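Side-chain contacts in esterase TesA (Pseudomonas aeruginosa, PDB 4JGG), which hydrolyses carboxylic esters, favouring Tween detergents and short-chain p-nitrophenyl esters, and shows low thioesterase activity towards palmitoyl-coenzyme A: residues 105-110 / 142-147; 113-118 / 153-158; 67-72 / 98-103; 124-129 / 191-196; 49-52 / 57-60. All blocks are in the same frame, centred on the assembly; numbering follows the deposited sequence.

Contact 1: residues 105-110 / 142-147; sequences AQLQQN and EAFSRV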
# COMPACT_ATOMS: atom_id res chain seq x y z
N ALA A 105 3.84 14.77 -9.65
CA ALA A 105 2.89 14.66 -10.75
C ALA A 105 2.97 13.29 -11.43
O ALA A 105 1.95 12.70 -11.79
CB ALA A 105 3.09 15.77 -11.76
N GLN A 106 4.20 12.78 -11.59
CA GLN A 106 4.39 11.46 -12.19
C GLN A 106 3.86 10.35 -11.28
O GLN A 106 3.43 9.30 -11.77
CB GLN A 106 5.87 11.22 -12.55
CG GLN A 106 6.87 11.40 -11.40
CD GLN A 106 7.16 10.09 -10.64
OE1 GLN A 106 7.21 9.01 -11.24
NE2 GLN A 106 7.36 10.20 -9.33
N LEU A 107 3.87 10.59 -9.98
CA LEU A 107 3.28 9.66 -9.02
C LEU A 107 1.79 9.57 -9.28
O LEU A 107 1.21 8.48 -9.36
CB LEU A 107 3.51 10.13 -7.58
CG LEU A 107 2.83 9.28 -6.50
CD1 LEU A 107 3.28 7.82 -6.55
CD2 LEU A 107 3.04 9.86 -5.10
N GLN A 108 1.16 10.73 -9.42
CA GLN A 108 -0.28 10.80 -9.64
C GLN A 108 -0.64 10.09 -10.94
O GLN A 108 -1.63 9.37 -11.01
CB GLN A 108 -0.73 12.27 -9.67
CG GLN A 108 -2.20 12.46 -9.31
CD GLN A 108 -3.14 12.02 -10.41
OE1 GLN A 108 -2.72 11.81 -11.55
NE2 GLN A 108 -4.42 11.87 -10.08
N GLN A 109 0.17 10.28 -11.97
CA GLN A 109 -0.08 9.65 -13.26
C GLN A 109 0.04 8.12 -13.20
O GLN A 109 -0.86 7.38 -13.64
CB GLN A 109 0.91 10.21 -14.29
CG GLN A 109 0.74 9.68 -15.71
CD GLN A 109 1.88 10.10 -16.62
OE1 GLN A 109 3.05 9.88 -16.30
NE2 GLN A 109 1.54 10.71 -17.75
N ASN A 110 1.15 7.65 -12.66
CA ASN A 110 1.40 6.22 -12.53
C ASN A 110 0.36 5.49 -11.67
O ASN A 110 -0.14 4.45 -12.06
CB ASN A 110 2.80 5.99 -11.98
CG ASN A 110 3.88 6.41 -12.95
OD1 ASN A 110 3.66 6.43 -14.16
ND2 ASN A 110 5.06 6.74 -12.42
N GLU A 142 3.14 16.98 2.23
CA GLU A 142 1.81 17.14 1.64
C GLU A 142 1.84 17.02 0.12
O GLU A 142 0.89 16.53 -0.48
CB GLU A 142 1.19 18.48 2.03
N ALA A 143 2.93 17.46 -0.50
CA ALA A 143 3.05 17.43 -1.96
C ALA A 143 2.79 16.03 -2.50
O ALA A 143 2.15 15.86 -3.54
CB ALA A 143 4.41 17.93 -2.40
N PHE A 144 3.31 15.03 -1.79
CA PHE A 144 3.11 13.63 -2.15
C PHE A 144 1.83 13.09 -1.54
O PHE A 144 1.05 12.38 -2.20
CB PHE A 144 4.33 12.81 -1.72
CG PHE A 144 5.58 13.14 -2.50
CD1 PHE A 144 5.81 12.58 -3.74
CD2 PHE A 144 6.53 14.02 -1.98
CE1 PHE A 144 6.96 12.89 -4.47
CE2 PHE A 144 7.67 14.33 -2.70
CZ PHE A 144 7.89 13.76 -3.94
N SER A 145 1.60 13.43 -0.28
CA SER A 145 0.45 12.89 0.43
C SER A 145 -0.87 13.21 -0.27
O SER A 145 -1.78 12.38 -0.31
CB SER A 145 0.43 13.43 1.86
OG SER A 145 -0.52 12.75 2.65
N ARG A 146 -0.98 14.41 -0.83
CA ARG A 146 -2.23 14.83 -1.46
C ARG A 146 -2.51 14.08 -2.73
O ARG A 146 -3.66 14.00 -3.18
CB ARG A 146 -2.21 16.33 -1.75
CG ARG A 146 -2.40 17.19 -0.53
CD ARG A 146 -2.46 18.65 -0.92
NE ARG A 146 -1.43 19.00 -1.89
CZ ARG A 146 -0.34 19.70 -1.60
NH1 ARG A 146 -0.14 20.14 -0.36
NH2 ARG A 146 0.54 19.98 -2.55
N VAL A 147 -1.46 13.53 -3.33
CA VAL A 147 -1.60 12.77 -4.57
C VAL A 147 -2.50 11.54 -4.38
O VAL A 147 -3.31 11.23 -5.24
CB VAL A 147 -0.21 12.32 -5.09
CG1 VAL A 147 -0.37 11.22 -6.15
CG2 VAL A 147 0.55 13.51 -5.66

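Contact 2: residues 113-118 / 153-158; sequences SMAQKA and AQEKTA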
# COMPACT_ATOMS: atom_id res chain seq x y z
N SER A 113 -3.07 5.42 -13.44
CA SER A 113 -3.02 4.42 -14.49
C SER A 113 -3.08 2.99 -13.94
O SER A 113 -3.76 2.13 -14.50
CB SER A 113 -1.77 4.61 -15.35
OG SER A 113 -1.73 3.65 -16.40
N MET A 114 -2.38 2.74 -12.83
CA MET A 114 -2.48 1.44 -12.15
C MET A 114 -3.90 1.16 -11.72
O MET A 114 -4.38 0.04 -11.87
CB MET A 114 -1.58 1.38 -10.89
CG MET A 114 -0.07 1.31 -11.12
SD MET A 114 0.83 1.01 -9.57
CE MET A 114 0.39 -0.69 -9.22
N ALA A 115 -4.57 2.15 -11.14
CA ALA A 115 -5.93 1.98 -10.63
C ALA A 115 -6.89 1.79 -11.78
O ALA A 115 -7.85 1.02 -11.69
CB ALA A 115 -6.35 3.17 -9.77
N GLN A 116 -6.63 2.48 -12.88
CA GLN A 116 -7.40 2.31 -14.10
C GLN A 116 -7.29 0.89 -14.63
O GLN A 116 -8.30 0.27 -14.97
CB GLN A 116 -6.92 3.31 -15.17
CG GLN A 116 -7.76 3.33 -16.43
CD GLN A 116 -7.29 2.34 -17.47
OE1 GLN A 116 -6.11 1.98 -17.51
NE2 GLN A 116 -8.21 1.87 -18.31
N LYS A 117 -6.07 0.37 -14.68
CA LYS A 117 -5.83 -0.94 -15.27
C LYS A 117 -6.41 -2.06 -14.41
O LYS A 117 -6.95 -3.03 -14.93
CB LYS A 117 -4.34 -1.17 -15.49
CG LYS A 117 -3.75 -0.44 -16.68
CD LYS A 117 -2.26 -0.72 -16.78
CE LYS A 117 -1.57 0.11 -17.87
NZ LYS A 117 -2.03 -0.25 -19.23
N ALA A 118 -6.30 -1.91 -13.09
CA ALA A 118 -6.89 -2.88 -12.17
C ALA A 118 -8.42 -2.90 -12.27
O ALA A 118 -9.03 -3.96 -12.37
CB ALA A 118 -6.46 -2.59 -10.74
N ALA A 153 -9.83 10.11 -5.98
CA ALA A 153 -10.90 10.94 -6.52
C ALA A 153 -11.09 10.64 -8.00
O ALA A 153 -12.20 10.36 -8.45
CB ALA A 153 -10.57 12.41 -6.33
N GLN A 154 -9.99 10.71 -8.74
CA GLN A 154 -10.01 10.58 -10.19
C GLN A 154 -10.46 9.21 -10.66
O GLN A 154 -11.23 9.10 -11.63
CB GLN A 154 -8.62 10.90 -10.74
CG GLN A 154 -8.49 10.80 -12.25
CD GLN A 154 -7.08 11.11 -12.69
OE1 GLN A 154 -6.23 11.46 -11.86
NE2 GLN A 154 -6.81 11.00 -13.99
N GLU A 155 -9.98 8.16 -10.00
CA GLU A 155 -10.24 6.80 -10.45
C GLU A 155 -11.32 6.08 -9.63
O GLU A 155 -11.55 4.88 -9.83
CB GLU A 155 -8.96 5.96 -10.48
CG GLU A 155 -7.87 6.48 -11.44
CD GLU A 155 -8.34 6.57 -12.88
OE1 GLU A 155 -9.33 5.88 -13.23
OE2 GLU A 155 -7.71 7.31 -13.67
N LYS A 156 -11.96 6.80 -8.73
CA LYS A 156 -12.99 6.24 -7.85
C LYS A 156 -12.51 5.02 -7.08
O LYS A 156 -13.17 3.99 -7.08
CB LYS A 156 -14.23 5.81 -8.65
CG LYS A 156 -14.52 6.63 -9.88
N THR A 157 -11.36 5.12 -6.42
CA THR A 157 -10.86 3.99 -5.65
C THR A 157 -11.18 4.18 -4.17
O THR A 157 -11.58 5.27 -3.74
CB THR A 157 -9.33 3.83 -5.79
OG1 THR A 157 -8.66 4.68 -4.86
CG2 THR A 157 -8.88 4.17 -7.20
N ALA A 158 -11.00 3.12 -3.39
CA ALA A 158 -11.02 3.29 -1.95
C ALA A 158 -9.64 3.78 -1.53
O ALA A 158 -8.68 3.70 -2.31
CB ALA A 158 -11.39 1.96 -1.23

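Contact 3: residues 67-72 / 98-103; sequences GDTSAG and GLRGMA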
# COMPACT_ATOMS: atom_id res chain seq x y z
N GLY A 67 12.20 -1.48 -2.95
CA GLY A 67 12.80 -0.67 -3.99
C GLY A 67 11.81 -0.20 -5.04
O GLY A 67 12.14 0.62 -5.90
N ASP A 68 10.58 -0.71 -4.96
CA ASP A 68 9.62 -0.44 -6.03
C ASP A 68 9.08 0.99 -5.97
O ASP A 68 9.02 1.60 -4.91
CB ASP A 68 8.48 -1.47 -6.02
CG ASP A 68 7.86 -1.68 -7.39
OD1 ASP A 68 8.48 -1.31 -8.40
OD2 ASP A 68 6.75 -2.25 -7.46
N THR A 69 8.68 1.51 -7.12
CA THR A 69 8.20 2.89 -7.26
C THR A 69 6.88 2.85 -7.99
O THR A 69 6.48 1.81 -8.48
CB THR A 69 9.17 3.72 -8.13
OG1 THR A 69 9.38 3.06 -9.39
CG2 THR A 69 10.51 3.95 -7.45
N SER A 70 6.21 4.00 -8.11
CA SER A 70 4.95 4.03 -8.86
C SER A 70 5.16 3.59 -10.31
O SER A 70 4.34 2.88 -10.88
CB SER A 70 4.29 5.41 -8.80
OG SER A 70 5.09 6.37 -9.47
N ALA A 71 6.28 4.00 -10.90
CA ALA A 71 6.57 3.59 -12.28
C ALA A 71 6.81 2.09 -12.37
O ALA A 71 6.35 1.44 -13.30
CB ALA A 71 7.75 4.37 -12.83
N GLY A 72 7.53 1.55 -11.40
CA GLY A 72 7.81 0.12 -11.37
C GLY A 72 6.57 -0.74 -11.18
O GLY A 72 6.40 -1.76 -11.84
N GLY A 98 8.52 9.54 -3.10
CA GLY A 98 8.70 10.68 -2.22
C GLY A 98 10.06 10.71 -1.55
O GLY A 98 10.71 11.75 -1.45
N LEU A 99 10.49 9.55 -1.07
CA LEU A 99 11.73 9.44 -0.35
C LEU A 99 12.91 9.79 -1.26
O LEU A 99 13.97 10.21 -0.78
CB LEU A 99 11.87 8.02 0.19
CG LEU A 99 12.93 7.76 1.25
CD1 LEU A 99 12.47 8.33 2.57
CD2 LEU A 99 13.18 6.26 1.35
N ARG A 100 12.70 9.63 -2.57
CA ARG A 100 13.70 9.95 -3.58
C ARG A 100 13.61 11.37 -4.12
O ARG A 100 14.48 11.81 -4.86
CB ARG A 100 13.56 9.00 -4.77
CG ARG A 100 13.92 7.57 -4.48
CD ARG A 100 13.91 6.77 -5.75
NE ARG A 100 13.58 5.38 -5.47
CZ ARG A 100 13.58 4.41 -6.36
NH1 ARG A 100 13.90 4.65 -7.63
NH2 ARG A 100 13.25 3.17 -5.98
N GLY A 101 12.56 12.09 -3.78
CA GLY A 101 12.41 13.43 -4.31
C GLY A 101 12.04 13.42 -5.77
O GLY A 101 12.44 14.30 -6.54
N MET A 102 11.28 12.41 -6.18
CA MET A 102 10.81 12.34 -7.56
C MET A 102 9.63 13.29 -7.68
O MET A 102 9.18 13.86 -6.69
CB MET A 102 10.41 10.91 -7.92
CG MET A 102 11.56 9.93 -7.66
SD MET A 102 11.29 8.21 -8.13
CE MET A 102 10.86 8.34 -9.85
N ALA A 103 9.12 13.46 -8.89
CA ALA A 103 8.04 14.43 -9.11
C ALA A 103 6.69 13.89 -8.63
O ALA A 103 6.31 12.77 -8.95
CB ALA A 103 7.98 14.82 -10.58

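Contact 4: residues 124-129 / 191-196; sequences KVLLLG and ENVWPT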
# COMPACT_ATOMS: atom_id res chain seq x y z
N LYS A 124 -11.73 -4.31 -7.58
CA LYS A 124 -11.86 -3.11 -6.75
C LYS A 124 -10.47 -2.69 -6.30
O LYS A 124 -9.65 -3.54 -5.98
CB LYS A 124 -12.69 -3.38 -5.49
CG LYS A 124 -14.11 -3.89 -5.74
CD LYS A 124 -14.99 -2.81 -6.35
N VAL A 125 -10.21 -1.38 -6.26
CA VAL A 125 -8.88 -0.89 -5.90
C VAL A 125 -8.89 -0.15 -4.57
O VAL A 125 -9.76 0.68 -4.32
CB VAL A 125 -8.33 0.05 -6.99
CG1 VAL A 125 -7.07 0.74 -6.52
CG2 VAL A 125 -8.07 -0.74 -8.26
N LEU A 126 -7.92 -0.46 -3.71
CA LEU A 126 -7.73 0.24 -2.45
C LEU A 126 -6.32 0.83 -2.43
O LEU A 126 -5.33 0.09 -2.52
CB LEU A 126 -7.92 -0.71 -1.26
CG LEU A 126 -7.58 -0.20 0.15
CD1 LEU A 126 -8.43 1.00 0.54
CD2 LEU A 126 -7.74 -1.32 1.18
N LEU A 127 -6.22 2.16 -2.34
CA LEU A 127 -4.91 2.80 -2.27
C LEU A 127 -4.48 2.98 -0.83
O LEU A 127 -5.27 3.44 0.00
CB LEU A 127 -4.94 4.18 -2.91
CG LEU A 127 -5.37 4.40 -4.35
CD1 LEU A 127 -5.01 5.84 -4.73
CD2 LEU A 127 -4.66 3.39 -5.26
N LEU A 128 -3.23 2.63 -0.53
CA LEU A 128 -2.66 2.94 0.77
C LEU A 128 -1.77 4.17 0.61
O LEU A 128 -0.81 4.16 -0.19
CB LEU A 128 -1.87 1.76 1.34
CG LEU A 128 -2.68 0.47 1.51
CD1 LEU A 128 -1.88 -0.60 2.22
CD2 LEU A 128 -3.99 0.74 2.23
N GLY A 129 -2.10 5.22 1.35
CA GLY A 129 -1.36 6.47 1.28
C GLY A 129 -0.35 6.53 2.40
O GLY A 129 -0.60 6.04 3.49
N GLU A 191 -4.59 -3.07 11.38
CA GLU A 191 -5.68 -2.25 11.90
C GLU A 191 -6.01 -1.10 10.96
O GLU A 191 -7.18 -0.77 10.74
CB GLU A 191 -5.35 -1.71 13.30
CG GLU A 191 -6.28 -0.58 13.75
CD GLU A 191 -6.08 -0.15 15.21
OE1 GLU A 191 -5.35 -0.82 15.97
OE2 GLU A 191 -6.66 0.89 15.58
N ASN A 192 -4.99 -0.48 10.39
CA ASN A 192 -5.22 0.71 9.57
C ASN A 192 -5.88 0.42 8.23
O ASN A 192 -6.49 1.31 7.63
CB ASN A 192 -3.93 1.51 9.40
CG ASN A 192 -3.53 2.22 10.67
OD1 ASN A 192 -4.34 2.33 11.58
ND2 ASN A 192 -2.30 2.70 10.74
N VAL A 193 -5.75 -0.82 7.75
CA VAL A 193 -6.30 -1.18 6.46
C VAL A 193 -7.68 -1.82 6.61
O VAL A 193 -8.59 -1.52 5.84
CB VAL A 193 -5.37 -2.17 5.68
CG1 VAL A 193 -5.91 -2.44 4.29
CG2 VAL A 193 -3.96 -1.63 5.61
N TRP A 194 -7.83 -2.69 7.60
CA TRP A 194 -9.01 -3.56 7.71
C TRP A 194 -10.35 -2.83 7.55
O TRP A 194 -11.18 -3.24 6.75
CB TRP A 194 -8.97 -4.39 9.00
CG TRP A 194 -10.09 -5.40 9.15
CD1 TRP A 194 -11.12 -5.37 10.06
CD2 TRP A 194 -10.28 -6.59 8.38
NE1 TRP A 194 -11.93 -6.46 9.89
CE2 TRP A 194 -11.45 -7.23 8.86
CE3 TRP A 194 -9.59 -7.19 7.32
CZ2 TRP A 194 -11.93 -8.42 8.34
CZ3 TRP A 194 -10.08 -8.38 6.78
CH2 TRP A 194 -11.23 -8.98 7.30
N PRO A 195 -10.56 -1.75 8.31
CA PRO A 195 -11.84 -1.02 8.26
C PRO A 195 -12.22 -0.57 6.86
O PRO A 195 -13.39 -0.60 6.50
CB PRO A 195 -11.57 0.22 9.12
CG PRO A 195 -10.53 -0.21 10.09
CD PRO A 195 -9.67 -1.21 9.35
N THR A 196 -11.23 -0.13 6.09
CA THR A 196 -11.48 0.40 4.76
C THR A 196 -11.58 -0.75 3.76
O THR A 196 -12.28 -0.65 2.75
CB THR A 196 -10.39 1.45 4.36
OG1 THR A 196 -10.45 2.55 5.27
CG2 THR A 196 -10.61 1.97 2.95

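Contact 5: residues 49-52 / 57-60; sequences KRLA and DYRV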
# COMPACT_ATOMS: atom_id res chain seq x y z
N LYS A 49 -4.49 -14.24 7.77
CA LYS A 49 -4.94 -14.97 8.94
C LYS A 49 -6.26 -14.42 9.48
O LYS A 49 -7.09 -15.18 10.01
CB LYS A 49 -3.86 -14.96 10.01
CG LYS A 49 -4.38 -15.30 11.39
CD LYS A 49 -3.29 -15.90 12.25
CE LYS A 49 -3.82 -16.26 13.63
NZ LYS A 49 -4.82 -17.37 13.58
N ARG A 50 -6.47 -13.12 9.36
CA ARG A 50 -7.72 -12.52 9.80
C ARG A 50 -8.85 -12.86 8.84
O ARG A 50 -10.00 -12.99 9.25
CB ARG A 50 -7.61 -11.00 9.96
CG ARG A 50 -8.96 -10.37 10.33
CD ARG A 50 -8.85 -8.89 10.66
NE ARG A 50 -8.10 -8.63 11.88
CZ ARG A 50 -7.88 -7.41 12.36
NH1 ARG A 50 -8.37 -6.34 11.71
NH2 ARG A 50 -7.18 -7.24 13.47
N LEU A 51 -8.54 -12.99 7.56
CA LEU A 51 -9.55 -13.36 6.59
C LEU A 51 -9.99 -14.79 6.89
O LEU A 51 -11.18 -15.09 6.89
CB LEU A 51 -9.00 -13.26 5.17
CG LEU A 51 -8.79 -11.85 4.63
CD1 LEU A 51 -8.12 -11.89 3.24
CD2 LEU A 51 -10.10 -11.09 4.58
N ALA A 52 -9.02 -15.65 7.16
CA ALA A 52 -9.30 -17.03 7.50
C ALA A 52 -10.15 -17.11 8.77
O ALA A 52 -11.16 -17.80 8.81
CB ALA A 52 -8.02 -17.81 7.68
N ASP A 57 -13.33 -15.87 2.43
CA ASP A 57 -12.70 -16.81 1.52
C ASP A 57 -11.91 -16.06 0.47
O ASP A 57 -12.40 -15.82 -0.64
CB ASP A 57 -13.74 -17.71 0.86
CG ASP A 57 -13.26 -19.14 0.72
OD1 ASP A 57 -12.35 -19.38 -0.10
OD2 ASP A 57 -13.80 -20.03 1.42
N TYR A 58 -10.70 -15.66 0.83
CA TYR A 58 -9.82 -14.93 -0.06
C TYR A 58 -8.43 -15.56 -0.10
O TYR A 58 -7.92 -16.02 0.92
CB TYR A 58 -9.74 -13.45 0.33
CG TYR A 58 -10.96 -12.70 -0.14
CD1 TYR A 58 -12.10 -12.65 0.64
CD2 TYR A 58 -10.99 -12.09 -1.39
CE1 TYR A 58 -13.23 -12.00 0.20
CE2 TYR A 58 -12.11 -11.44 -1.83
CZ TYR A 58 -13.24 -11.40 -1.03
OH TYR A 58 -14.37 -10.75 -1.46
N ARG A 59 -7.85 -15.60 -1.29
CA ARG A 59 -6.44 -15.92 -1.44
C ARG A 59 -5.65 -14.61 -1.48
O ARG A 59 -5.89 -13.75 -2.32
CB ARG A 59 -6.19 -16.74 -2.72
CG ARG A 59 -4.71 -16.94 -3.03
CD ARG A 59 -4.52 -17.65 -4.36
NE ARG A 59 -5.23 -18.92 -4.38
CZ ARG A 59 -5.31 -19.71 -5.45
NH1 ARG A 59 -4.72 -19.36 -6.59
NH2 ARG A 59 -5.97 -20.85 -5.38
N VAL A 60 -4.74 -14.45 -0.52
CA VAL A 60 -3.88 -13.27 -0.46
C VAL A 60 -2.59 -13.53 -1.23
O VAL A 60 -1.80 -14.41 -0.88
CB VAL A 60 -3.54 -12.90 0.99
CG1 VAL A 60 -2.69 -11.62 1.02
CG2 VAL A 60 -4.82 -12.71 1.81

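Contact 1: residues 105-110 / 142-147
V147 lays its CG1 methyl against the backbone of the opposite helix, 3.5 Å from Q108 CA. With CG1 anti to the backbone N (chi1 164°), this branch enters the angle between two neighbouring side chains. On the leucine side CG1 meets L107 CG at 3.8 Å and L107 CD2 beside it. On the glutamine side it lies alongside the root of the chain, 3.7 Å from Q108 CB. Beyond CG the glutamine bends at chi2, and its polar end goes elsewhere: NE2 is hydrogen-bonded to OE1 of Q154, further along the helix that carries V147. L107 has a second neighbour, since its CD2 comes up to the edge of the F144 ring, near the ring plane, 4.1 Å from F144 CD1. F144 in turn meets the ring of Y140. The contact is thus apolar and largely buried, centred on one valine methyl. The helix axes are 9.4 Å apart and run in nearly the same direction, 15° from parallel. Such side-by-side helices running the same way, here 104-121 and 138-155, form part of one outer layer over the parallel sheet in the alpha/beta/alpha fold of SGNH hydrolases.

Contact 2: residues 113-118 / 153-158
Q116 and E155 bring the two backbones closest, with Q116 CA 6.4 Å from E155 CA. Segment 113-118 is helical throughout and belongs to helix 104-121, whereas 153-158 covers the last turn of helix 138-155 and the turn that follows. K156 leaves helical geometry with a positive phi of 54° and closes a Schellman motif, after which the chain heads through T157 into strand 158-160. A158 already bonds through its backbone to V125 and L127 of the neighbouring strand.

The side chain that joins the pieces is A115. Its CB sits against two neighbouring carbons on the same side of the methyl, 3.9 Å from E155 CB at the helix end and 3.7 Å from T157 CG2 on the outgoing chain. E155 folds back at chi2 (-59°), which brings its carboxylate alongside the aliphatic root of Q116, with OE1 4.0 Å from Q116 CB. The same OE1 has a long, weak ion pair with R119 NH1. T157 turns its two branches to different tasks: while CG2 packs on the alanine, OG1 donates a hydrogen bond to A158 O at 2.7 Å, approaching from above the carbonyl plane, 41° out of it.

Chemically, the two segments meet through carbon: methyls and methylenes fill the inner part, and the charged end of E155 stays at the partly exposed margin. The threonine hydroxyl spends its proton on A158 O, and it is the methyl branch that meets A115. The long ion pair with R119 would probably steady the carboxylate's charge only a little.

Contact 3: residues 67-72 / 98-103
T69 meets R100 where the chain caps helix 70-84, in one of the loops that surround the active site of this SGNH hydrolase. G67 lies close to S30, the probable nucleophile; in relatives the glycine of this conserved block lends its backbone N to the oxyanion hole.

The main contact is of a methyl with a flat cation. T69 CG2 stands over one face of the R100 guanidinium, 3.1 Å above its plane and offset toward the rim, closest to R100 NH2 at 3.2 Å. The arginine reaches across from the far segment as a chain extended from CG to NE, and the two side chains cross at about a right angle.

A polar approach comes at the edge of the same group: G67 O lies near the guanidinium plane, 2.8 Å from R100 NH2.

Backbone-capping bonds lie on each side of the contact. T69 holds OG1 between its backbone N and carbonyl carbon (chi1 53°), where it accepts from G72 N at 3.1 Å in a fairly straight bond (157°); this leaves CG2 turned to the arginine. After R100, G101 takes positive phi and closes a Schellman motif, with G101 N bonded to G98 O.

The remaining contact is apolar and looser: M102 SD approaches the same threonine methyl, 4.4 Å from T69 CG2.

Contact 4: residues 124-129 / 191-196
L126 points its CB out of the sheet toward the helix, and with CG trans to N (chi1 172°) the chain runs straight on until CG splits it between two helix residues. CD1 goes to T196, whose CG2 is only 3.4 Å from L126 CD1, tighter than usual for two carbons. CD2 goes to V193 one turn back and meets V193 CG1 at 3.8 Å. One leucine fork thus straddles two residues of the same helix face, crossing both side chains at a slant.

The pairing is that of a parallel strand with a helix packed on it, in the alpha/beta/alpha sandwich: strand 124-128 and helix 191-196 run roughly antiparallel, 149° between their directions, with axes 10.4 Å apart. Helix 186-197 lies on this face of the sheet, while V125 and L127 point their side chains to the other, where T157 meets them.

V193 is shared. Its CG1 takes L126, and its CG2 faces both methyls of L128, 4.1 Å from L128 CD1 and from L128 CD2, the two side chains meeting at about a right angle. W43 of helix 43-53 touches L128 and V193 as well. The helix is kinked at P195, beyond which T196 N makes only a weak bond back to V193 O. Beside the valine, N192 ND2 is hydrogen-bonded to the carbonyl oxygens of F163 and E165.

Contact 5: residues 49-52 / 57-60
L51 sets CG anti to its carbonyl carbon (chi1 -72°) and extends at chi2 (175°), which carries CD1 out from the helix to the beginning of the strand. There V60 offers the branch that lies beside its own backbone N, CG2, and Y58 offers its CB. The unit is the helix-to-strand half of a beta-alpha-beta crossover: helix 43-53 packs against strand 59-62, the edge strand that joins the parallel sheet next to strand 23-28.

L51 CD1 makes the closest contacts with both Y58 and V60. It rests 3.7 Å from Y58 CB and equally far, 3.7 Å, from V60 CG2. Two residues apart on an extended chain, Y58 and V60 point to the same side, so a single methyl can bridge them, while the CB of R59, between them, points away from the helix. The nearest backbones are those of L51 and Y58, whose CA atoms are 6.8 Å apart.

Other parts of the protein surround the leucine: L24 of the neighbouring strand, Y56 in the turn, W194 of helix 186-197 and L201 near the C terminus. The tyrosine hydroxyl, far from its CB, is hydrogen-bonded to the backbone O of L201. Q48, one residue before the helical segment, hydrogen-bonds through both ends of its amide: OE1 with V60 N, and NE2 with Y58 O.

From the N terminus, contact 5 closes first, a short loop from helix 43-53 to edge strand 59-62. Contact 3 follows in series, joining the start of helix 70-84 to the turn after helix 95-99 beside the active site. The remaining three open only after it has closed, and they cross one another: contacts 1 and 2 are successive steps along helices 104-121 and 138-155, while contact 4 opens within both their loops and closes last, on helix 186-197. Contacts 1, 2 and 3 touch on one side of the sheet; contact 4, tied to contact 2 where A158 pairs with V125 and L127, reaches the other face, where W194 packs on R50 and L51 of contact 5.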